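Side-chain contacts in ParB domain protein nuclease (Sulfolobus solfataricus, PDB 5K5D), which probably acts in archaeal DNA segregation as a ParB-N partition protein, and may also have nuclease activity: residues 112-117 / 208-213; 107-112 / 189-194; 197-200 / 205-208. The protein carries 4 engineered substitutions. One frame throughout, in Å; residues are numbered along the deposited sequence.

Contact 1: residues 112-117 / 208-213; sequences RLALFQ and YVTDQK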
loop_
_atom_site.group_PDB
_atom_site.type_symbol
_atom_site.label_atom_id
_atom_site.label_comp_id
_atom_site.label_asym_id
_atom_site.label_seq_id
_atom_site.Cartn_x
_atom_site.Cartn_y
_atom_site.Cartn_z
ATOM N N ARG B 112 5.194 3.298 -0.882
ATOM C CA ARG B 112 3.951 3.610 -1.578
ATOM C C ARG B 112 3.276 2.337 -2.083
ATOM O O ARG B 112 2.050 2.249 -2.122
ATOM C CB ARG B 112 4.192 4.582 -2.733
ATOM C CG ARG B 112 4.937 3.990 -3.907
ATOM C CD ARG B 112 4.923 4.947 -5.089
ATOM N NE ARG B 112 5.441 6.264 -4.729
ATOM C CZ ARG B 112 5.510 7.290 -5.569
ATOM N NH1 ARG B 112 5.093 7.151 -6.821
ATOM N NH2 ARG B 112 5.994 8.454 -5.157
ATOM N N LEU B 113 4.085 1.357 -2.470
ATOM C CA LEU B 113 3.575 0.056 -2.877
ATOM C C LEU B 113 2.864 -0.619 -1.708
ATOM O O LEU B 113 1.808 -1.224 -1.875
ATOM C CB LEU B 113 4.717 -0.828 -3.377
ATOM C CG LEU B 113 5.025 -0.787 -4.873
ATOM C CD1 LEU B 113 6.385 -1.414 -5.179
ATOM C CD2 LEU B 113 3.916 -1.477 -5.653
ATOM N N ALA B 114 3.452 -0.510 -0.524
ATOM C CA ALA B 114 2.858 -1.076 0.677
ATOM C C ALA B 114 1.541 -0.381 0.994
ATOM O O ALA B 114 0.585 -1.021 1.431
ATOM C CB ALA B 114 3.823 -0.974 1.857
ATOM N N LEU B 115 1.494 0.927 0.770
ATOM C CA LEU B 115 0.258 1.677 0.946
ATOM C C LEU B 115 -0.749 1.263 -0.120
ATOM O O LEU B 115 -1.927 1.054 0.166
ATOM C CB LEU B 115 0.521 3.182 0.864
ATOM C CG LEU B 115 -0.701 4.109 0.828
ATOM C CD1 LEU B 115 -1.577 3.934 2.057
ATOM C CD2 LEU B 115 -0.259 5.560 0.694
ATOM N N PHE B 116 -0.265 1.138 -1.350
ATOM C CA PHE B 116 -1.109 0.775 -2.475
ATOM C C PHE B 116 -1.837 -0.536 -2.204
ATOM O O PHE B 116 -3.052 -0.627 -2.380
ATOM C CB PHE B 116 -0.274 0.650 -3.747
ATOM C CG PHE B 116 -1.049 0.911 -5.002
ATOM C CD1 PHE B 116 -2.346 1.396 -4.938
ATOM C CD2 PHE B 116 -0.486 0.670 -6.246
ATOM C CE1 PHE B 116 -3.066 1.640 -6.091
ATOM C CE2 PHE B 116 -1.202 0.913 -7.407
ATOM C CZ PHE B 116 -2.494 1.398 -7.329
ATOM N N GLN B 117 -1.088 -1.546 -1.774
ATOM C CA GLN B 117 -1.686 -2.828 -1.425
ATOM C C GLN B 117 -2.682 -2.698 -0.275
ATOM O O GLN B 117 -3.771 -3.269 -0.330
ATOM C CB GLN B 117 -0.613 -3.864 -1.071
ATOM C CG GLN B 117 -1.192 -5.179 -0.577
ATOM C CD GLN B 117 -0.130 -6.180 -0.179
ATOM O OE1 GLN B 117 1.003 -6.124 -0.653
ATOM N NE2 GLN B 117 -0.491 -7.104 0.705
ATOM N N TYR B 208 8.127 -9.198 0.931
ATOM C CA TYR B 208 9.530 -8.792 0.926
ATOM C C TYR B 208 9.688 -7.398 0.331
ATOM O O TYR B 208 10.538 -6.618 0.762
ATOM C CB TYR B 208 10.390 -9.797 0.154
ATOM C CG TYR B 208 10.716 -11.065 0.917
ATOM C CD1 TYR B 208 10.136 -12.277 0.571
ATOM C CD2 TYR B 208 11.605 -11.046 1.982
ATOM C CE1 TYR B 208 10.434 -13.435 1.263
ATOM C CE2 TYR B 208 11.908 -12.200 2.683
ATOM C CZ TYR B 208 11.323 -13.390 2.316
ATOM O OH TYR B 208 11.623 -14.539 3.010
ATOM N N VAL B 209 8.864 -7.095 -0.666
ATOM C CA VAL B 209 8.844 -5.773 -1.283
ATOM C C VAL B 209 8.160 -4.765 -0.370
ATOM O O VAL B 209 8.460 -3.572 -0.395
ATOM C CB VAL B 209 8.073 -5.790 -2.614
ATOM C CG1 VAL B 209 8.010 -4.391 -3.203
ATOM C CG2 VAL B 209 8.708 -6.763 -3.592
ATOM N N THR B 210 7.227 -5.264 0.432
ATOM C CA THR B 210 6.402 -4.426 1.288
ATOM C C THR B 210 7.068 -4.185 2.635
ATOM O O THR B 210 6.942 -3.109 3.217
ATOM C CB THR B 210 5.024 -5.070 1.508
ATOM O OG1 THR B 210 4.249 -4.932 0.313
ATOM C CG2 THR B 210 4.294 -4.400 2.658
ATOM N N ASP B 211 7.784 -5.193 3.119
ATOM C CA ASP B 211 8.425 -5.122 4.420
ATOM C C ASP B 211 9.425 -3.975 4.488
ATOM O O ASP B 211 10.353 -3.890 3.683
ATOM C CB ASP B 211 9.115 -6.445 4.747
ATOM C CG ASP B 211 9.403 -6.596 6.221
ATOM O OD1 ASP B 211 9.503 -5.560 6.909
ATOM O OD2 ASP B 211 9.529 -7.747 6.690
ATOM N N GLN B 212 9.218 -3.092 5.457
ATOM C CA GLN B 212 10.101 -1.953 5.671
ATOM C C GLN B 212 11.538 -2.401 5.917
ATOM O O GLN B 212 12.486 -1.679 5.613
ATOM C CB GLN B 212 9.606 -1.140 6.866
ATOM C CG GLN B 212 9.256 -1.993 8.077
ATOM C CD GLN B 212 10.018 -1.581 9.320
ATOM O OE1 GLN B 212 10.888 -0.710 9.269
ATOM N NE2 GLN B 212 9.692 -2.206 10.449
ATOM N N LYS B 213 11.686 -3.601 6.469
ATOM C CA LYS B 213 12.996 -4.140 6.809
ATOM C C LYS B 213 13.829 -4.445 5.572
ATOM O O LYS B 213 15.056 -4.347 5.605
ATOM C CB LYS B 213 12.847 -5.405 7.662
ATOM C CG LYS B 213 14.163 -5.975 8.171
ATOM C CD LYS B 213 14.988 -4.907 8.881
ATOM C CE LYS B 213 15.945 -5.514 9.901
ATOM N NZ LYS B 213 15.224 -6.040 11.094
HETATM O O HOH W 1 2.908 -7.329 1.005
#
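Thr-210 lies against Ala-114 with its two branches doing different work, the methyl packing and the hydroxyl facing water. Its CG2 stands anti to the backbone N and meets Ala-114 CB at 3.5 Å. OG1, anti to the carbonyl carbon (chi1 -74°), is turned instead toward Gln-117. Alanine suits position 114, because the CA atoms of Ala-114 and Thr-210 are just 4.9 Å apart and its methyl alone fills the approach to Thr-210 CG2.

Gln-117 runs out fully extended and crosses the threonine at about a right angle. Its OE1 stays 3.6 Å from Thr-210 OG1, and a water bridges the pair. That water donates to Gln-117 OE1 at 2.8 Å and lies 2.8 Å from Thr-210 OG1, so the two oxygens are joined through it and not by a direct bond. The last turn of helix 203-210 rests here on the side of the longer helix 109-128. Just beyond that turn, Asp-211 leaves helical geometry and makes an Asx turn, its OD1 accepting from Lys-213 N (3.0 Å) from above the carboxylate plane.

Beside the polar bridge, the branched apolar residues Leu-113 and Val-209 approach obliquely, CD1 to CG1 at 3.9 Å. Met-195 of helix 189-201 and Leu-187 also touch Leu-113, continuing the apolar contact.

Contact 2: residues 107-112 / 189-194; sequences LDKNER and ESDKRK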
loop_
_atom_site.group_PDB
_atom_site.type_symbol
_atom_site.label_atom_id
_atom_site.label_comp_id
_atom_site.label_asym_id
_atom_site.label_seq_id
_atom_site.Cartn_x
_atom_site.Cartn_y
_atom_site.Cartn_z
ATOM N N LEU B 107 7.851 9.588 0.089
ATOM C CA LEU B 107 7.714 8.137 0.194
ATOM C C LEU B 107 8.469 7.407 -0.919
ATOM O O LEU B 107 8.238 7.660 -2.103
ATOM C CB LEU B 107 6.235 7.734 0.176
ATOM C CG LEU B 107 5.424 7.882 1.468
ATOM C CD1 LEU B 107 5.675 9.225 2.134
ATOM C CD2 LEU B 107 3.937 7.687 1.187
ATOM N N ASP B 108 9.367 6.501 -0.540
ATOM C CA ASP B 108 10.091 5.709 -1.532
ATOM C C ASP B 108 9.149 4.753 -2.265
ATOM O O ASP B 108 7.979 4.631 -1.906
ATOM C CB ASP B 108 11.233 4.935 -0.870
ATOM C CG ASP B 108 10.811 3.551 -0.415
ATOM O OD1 ASP B 108 9.686 3.130 -0.760
ATOM O OD2 ASP B 108 11.604 2.888 0.285
ATOM N N LYS B 109 9.656 4.089 -3.299
ATOM C CA LYS B 109 8.819 3.244 -4.147
ATOM C C LYS B 109 8.186 2.090 -3.365
ATOM O O LYS B 109 7.066 1.671 -3.659
ATOM C CB LYS B 109 9.629 2.714 -5.338
ATOM C CG LYS B 109 8.796 2.132 -6.475
ATOM C CD LYS B 109 9.675 1.777 -7.668
ATOM C CE LYS B 109 8.855 1.267 -8.843
ATOM N NZ LYS B 109 7.985 0.129 -8.450
ATOM N N ASN B 110 8.905 1.592 -2.362
ATOM C CA ASN B 110 8.458 0.444 -1.577
ATOM C C ASN B 110 7.424 0.792 -0.511
ATOM O O ASN B 110 6.618 -0.048 -0.112
ATOM C CB ASN B 110 9.652 -0.260 -0.929
ATOM C CG ASN B 110 10.510 -0.997 -1.937
ATOM O OD1 ASN B 110 11.327 -0.394 -2.633
ATOM N ND2 ASN B 110 10.329 -2.311 -2.022
ATOM N N GLU B 111 7.457 2.033 -0.047
ATOM C CA GLU B 111 6.528 2.483 0.975
ATOM C C GLU B 111 5.176 2.806 0.352
ATOM O O GLU B 111 4.134 2.613 0.978
ATOM C CB GLU B 111 7.090 3.704 1.709
ATOM C CG GLU B 111 8.315 3.400 2.546
ATOM C CD GLU B 111 9.099 4.646 2.921
ATOM O OE1 GLU B 111 9.885 4.587 3.894
ATOM O OE2 GLU B 111 8.935 5.681 2.243
ATOM N N ARG B 112 5.194 3.298 -0.882
ATOM C CA ARG B 112 3.951 3.610 -1.578
ATOM C C ARG B 112 3.276 2.337 -2.083
ATOM O O ARG B 112 2.050 2.249 -2.122
ATOM C CB ARG B 112 4.192 4.582 -2.733
ATOM C CG ARG B 112 4.937 3.990 -3.907
ATOM C CD ARG B 112 4.923 4.947 -5.089
ATOM N NE ARG B 112 5.441 6.264 -4.729
ATOM C CZ ARG B 112 5.510 7.290 -5.569
ATOM N NH1 ARG B 112 5.093 7.151 -6.821
ATOM N NH2 ARG B 112 5.994 8.454 -5.157
ATOM N N GLU B 189 2.095 0.546 -15.920
ATOM C CA GLU B 189 1.184 -0.512 -16.324
ATOM C C GLU B 189 1.723 -1.868 -15.870
ATOM O O GLU B 189 1.018 -2.636 -15.215
ATOM C CB GLU B 189 0.996 -0.493 -17.843
ATOM C CG GLU B 189 -0.269 -1.188 -18.339
ATOM C CD GLU B 189 -1.505 -0.312 -18.228
ATOM O OE1 GLU B 189 -2.625 -0.848 -18.375
ATOM O OE2 GLU B 189 -1.360 0.909 -18.001
ATOM N N SER B 190 2.980 -2.147 -16.207
ATOM C CA SER B 190 3.602 -3.439 -15.910
ATOM C C SER B 190 3.842 -3.637 -14.416
ATOM O O SER B 190 3.757 -4.756 -13.909
ATOM C CB SER B 190 4.921 -3.587 -16.671
ATOM O OG SER B 190 5.873 -2.639 -16.221
ATOM N N ASP B 191 4.150 -2.548 -13.719
ATOM C CA ASP B 191 4.298 -2.581 -12.269
ATOM C C ASP B 191 2.996 -2.979 -11.567
ATOM O O ASP B 191 3.019 -3.708 -10.580
ATOM C CB ASP B 191 4.793 -1.231 -11.743
ATOM C CG ASP B 191 6.307 -1.168 -11.628
ATOM O OD1 ASP B 191 6.812 -0.267 -10.925
ATOM O OD2 ASP B 191 6.991 -2.025 -12.232
ATOM N N LYS B 192 1.865 -2.498 -12.074
ATOM C CA LYS B 192 0.573 -2.854 -11.494
ATOM C C LYS B 192 0.248 -4.313 -11.772
ATOM O O LYS B 192 -0.419 -4.976 -10.977
ATOM C CB LYS B 192 -0.549 -1.978 -12.051
ATOM C CG LYS B 192 -0.484 -0.521 -11.636
ATOM C CD LYS B 192 -1.670 0.244 -12.189
ATOM C CE LYS B 192 -1.521 1.728 -11.960
ATOM N NZ LYS B 192 -0.399 2.284 -12.764
ATOM N N ARG B 193 0.718 -4.810 -12.908
ATOM C CA ARG B 193 0.418 -6.175 -13.306
ATOM C C ARG B 193 1.336 -7.138 -12.570
ATOM O O ARG B 193 0.905 -8.201 -12.121
ATOM C CB ARG B 193 0.558 -6.335 -14.817
ATOM C CG ARG B 193 0.077 -7.676 -15.326
ATOM C CD ARG B 193 0.121 -7.744 -16.837
ATOM N NE ARG B 193 -0.119 -9.103 -17.307
ATOM C CZ ARG B 193 0.835 -10.014 -17.456
ATOM N NH1 ARG B 193 2.095 -9.705 -17.177
ATOM N NH2 ARG B 193 0.531 -11.230 -17.885
ATOM N N LYS B 194 2.604 -6.750 -12.450
ATOM C CA LYS B 194 3.578 -7.513 -11.682
ATOM C C LYS B 194 3.126 -7.623 -10.239
ATOM O O LYS B 194 3.147 -8.702 -9.651
ATOM C CB LYS B 194 4.952 -6.839 -11.728
ATOM C CG LYS B 194 5.717 -7.051 -13.016
ATOM C CD LYS B 194 6.972 -6.195 -13.033
ATOM C CE LYS B 194 7.774 -6.403 -14.310
ATOM N NZ LYS B 194 8.862 -5.394 -14.445
#
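Lys-109 and Asp-191 reach toward each other from opposite directions and join the starts of two helices, 109-128 and 189-201, the first of which opens with a capping box formed by Asp-108 and Glu-111.

The ionic link is a single salt bridge, with Lys-109 NZ donating to Asp-191 OD1 at 2.8 Å. With the CA atoms of the two residues 11.0 Å apart, a long side chain is needed, and lysine supplies it: CG is anti to the backbone N and the chain stays extended until a final bend (chi4 -54°) turns NZ to the carboxylate. Aspartate also fits the first turn of helix 189-201, where a negative charge would probably be favoured by the helix dipole. With an alanine in place of Asp-191, the ammonium of Lys-109 would probably lose its carboxylate mate and its chain would be freer to swing.

Both side chains also touch neighbours, Lys-109 meeting Leu-187 and Asp-191 meeting Leu-218 of helix 218-230.

Side-chain capping of backbone N-H groups marks the start of the lysine's own helix. Asp-108 N donates to Glu-111 OE2 at 2.9 Å, while the return bond from Glu-111 N to Asp-108 OD1 rests on an oxygen whose place is doubtful. Asp-108 OD2 has a second partner in the ammonium of Lys-215.

In the bridge itself, NZ approaches OD1 from above the carboxylate plane, 38° out of it.

Contact 3: residues 197-200 / 205-208; sequences ILRI and LLKY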
loop_
_atom_site.group_PDB
_atom_site.type_symbol
_atom_site.label_atom_id
_atom_site.label_comp_id
_atom_site.label_asym_id
_atom_site.label_seq_id
_atom_site.Cartn_x
_atom_site.Cartn_y
_atom_site.Cartn_z
ATOM N N ILE B 197 -0.064 -9.894 -9.878
ATOM C CA ILE B 197 0.257 -11.314 -9.990
ATOM C C ILE B 197 0.950 -11.838 -8.735
ATOM O O ILE B 197 0.643 -12.926 -8.251
ATOM C CB ILE B 197 1.137 -11.597 -11.217
ATOM C CG1 ILE B 197 0.362 -11.277 -12.495
ATOM C CG2 ILE B 197 1.599 -13.048 -11.218
ATOM C CD1 ILE B 197 1.124 -11.567 -13.763
ATOM N N LEU B 198 1.889 -11.063 -8.204
ATOM C CA LEU B 198 2.579 -11.463 -6.991
ATOM C C LEU B 198 1.613 -11.462 -5.815
ATOM O O LEU B 198 1.638 -12.363 -4.982
ATOM C CB LEU B 198 3.761 -10.532 -6.696
ATOM C CG LEU B 198 4.881 -10.442 -7.734
ATOM C CD1 LEU B 198 6.005 -9.559 -7.221
ATOM C CD2 LEU B 198 5.403 -11.820 -8.099
ATOM N N ARG B 199 0.757 -10.449 -5.755
ATOM C CA ARG B 199 -0.143 -10.291 -4.622
ATOM C C ARG B 199 -1.080 -11.484 -4.486
ATOM O O ARG B 199 -1.422 -11.893 -3.373
ATOM C CB ARG B 199 -0.944 -8.996 -4.753
ATOM C CG ARG B 199 -1.438 -8.445 -3.430
ATOM C CD ARG B 199 -2.772 -9.040 -3.050
ATOM N NE ARG B 199 -3.107 -8.762 -1.659
ATOM C CZ ARG B 199 -2.969 -9.637 -0.671
ATOM N NH1 ARG B 199 -2.507 -10.855 -0.925
ATOM N NH2 ARG B 199 -3.300 -9.297 0.569
ATOM N N ILE B 200 -1.480 -12.044 -5.624
ATOM C CA ILE B 200 -2.444 -13.139 -5.645
ATOM C C ILE B 200 -1.781 -14.515 -5.650
ATOM O O ILE B 200 -2.196 -15.419 -4.919
ATOM C CB ILE B 200 -3.403 -13.014 -6.847
ATOM C CG1 ILE B 200 -4.612 -12.158 -6.463
ATOM C CG2 ILE B 200 -3.851 -14.388 -7.328
ATOM C CD1 ILE B 200 -4.249 -10.763 -5.976
ATOM N N LEU B 205 5.890 -13.608 -1.079
ATOM C CA LEU B 205 6.967 -13.015 -1.859
ATOM C C LEU B 205 6.799 -11.499 -1.945
ATOM O O LEU B 205 7.777 -10.752 -1.900
ATOM C CB LEU B 205 7.011 -13.635 -3.258
ATOM C CG LEU B 205 8.236 -13.393 -4.142
ATOM C CD1 LEU B 205 8.162 -12.036 -4.818
ATOM C CD2 LEU B 205 9.521 -13.544 -3.336
ATOM N N LEU B 206 5.554 -11.048 -2.059
ATOM C CA LEU B 206 5.273 -9.617 -2.119
ATOM C C LEU B 206 5.683 -8.938 -0.815
ATOM O O LEU B 206 6.192 -7.818 -0.824
ATOM C CB LEU B 206 3.789 -9.366 -2.395
ATOM C CG LEU B 206 3.428 -8.234 -3.364
ATOM C CD1 LEU B 206 1.992 -7.794 -3.143
ATOM C CD2 LEU B 206 4.370 -7.044 -3.233
ATOM N N LYS B 207 5.467 -9.632 0.300
ATOM C CA LYS B 207 5.789 -9.099 1.624
ATOM C C LYS B 207 7.234 -8.611 1.726
ATOM O O LYS B 207 7.532 -7.726 2.525
ATOM C CB LYS B 207 5.522 -10.142 2.718
ATOM C CG LYS B 207 4.061 -10.292 3.129
ATOM C CD LYS B 207 3.955 -11.064 4.444
ATOM C CE LYS B 207 2.512 -11.315 4.859
ATOM N NZ LYS B 207 1.839 -12.290 3.959
ATOM N N TYR B 208 8.127 -9.198 0.931
ATOM C CA TYR B 208 9.530 -8.792 0.926
ATOM C C TYR B 208 9.688 -7.398 0.331
ATOM O O TYR B 208 10.538 -6.618 0.762
ATOM C CB TYR B 208 10.390 -9.797 0.154
ATOM C CG TYR B 208 10.716 -11.065 0.917
ATOM C CD1 TYR B 208 10.136 -12.277 0.571
ATOM C CD2 TYR B 208 11.605 -11.046 1.982
ATOM C CE1 TYR B 208 10.434 -13.435 1.263
ATOM C CE2 TYR B 208 11.908 -12.200 2.683
ATOM C CZ TYR B 208 11.323 -13.390 2.316
ATOM O OH TYR B 208 11.623 -14.539 3.010
#
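Arg-199 sends CG out on the side opposite its backbone N (chi1 -155°) and then bends at chi2 (-87°), which lays the aliphatic root of the side chain across Leu-206 and takes the guanidinium away from it. Leu-198 has CG anti to the carbonyl carbon instead (chi1 -61°), and this brings its CD1 to CD1 of Leu-205.

The touching is done by carbon. Arg-199 and Leu-206 cross at about a right angle, with CD1 of Leu-206 set 3.5 Å from Arg-199 CG and 3.6 Å from its CB. Leu-206 also offers CG to Leu-198 CB at 4.1 Å, so it is wedged against two successive residues of the facing helix. Beside this, Leu-198 CD1 meets Leu-205 CD1 at 4.1 Å. Leucine suits these buried places because it is wholly apolar and bulky enough to span the distance between the helices. Arginine suits position 199 because its methylenes serve the apolar layer while NH2 forms a salt bridge with Asp-121. That carboxylate probably eases any repulsion from Lys-207, whose NZ lies 6.7 Å from Arg-199 NH1.

Helices 189-201 and 203-210 follow one another with a single residue between them, and this contact packs the end of the first against the second. Helix 218-230 covers one side through Leu-218 and Tyr-225 at Leu-198 and Ala-221 at Leu-205; Ile-249 of helix 242-250 also reaches Leu-205, Tyr-173 of helix 170-180 touches Arg-199, and Gln-117 of helix 109-128 touches both Arg-199 and Leu-206.

Three helices are tied pairwise: contact 1 joins 109-128 to 203-210, contact 2 joins 109-128 to 189-201, and contact 3 joins 189-201 to 203-210. The centres of contacts 1 and 2 lie about 9 Å apart, and a probable hydrogen bond of 2.8 Å from Asn-110 ND2 to Val-209 O connects them, the amide meeting a carbonyl near the end of helix 203-210. Contacts 1 and 3, about 10 Å apart between centres, pack together where Gln-117 OE1 comes 3.2 Å from Leu-206 CD1. Contacts 2 and 3, with centres about 12 Å apart, are linked through the shared helix 189-201.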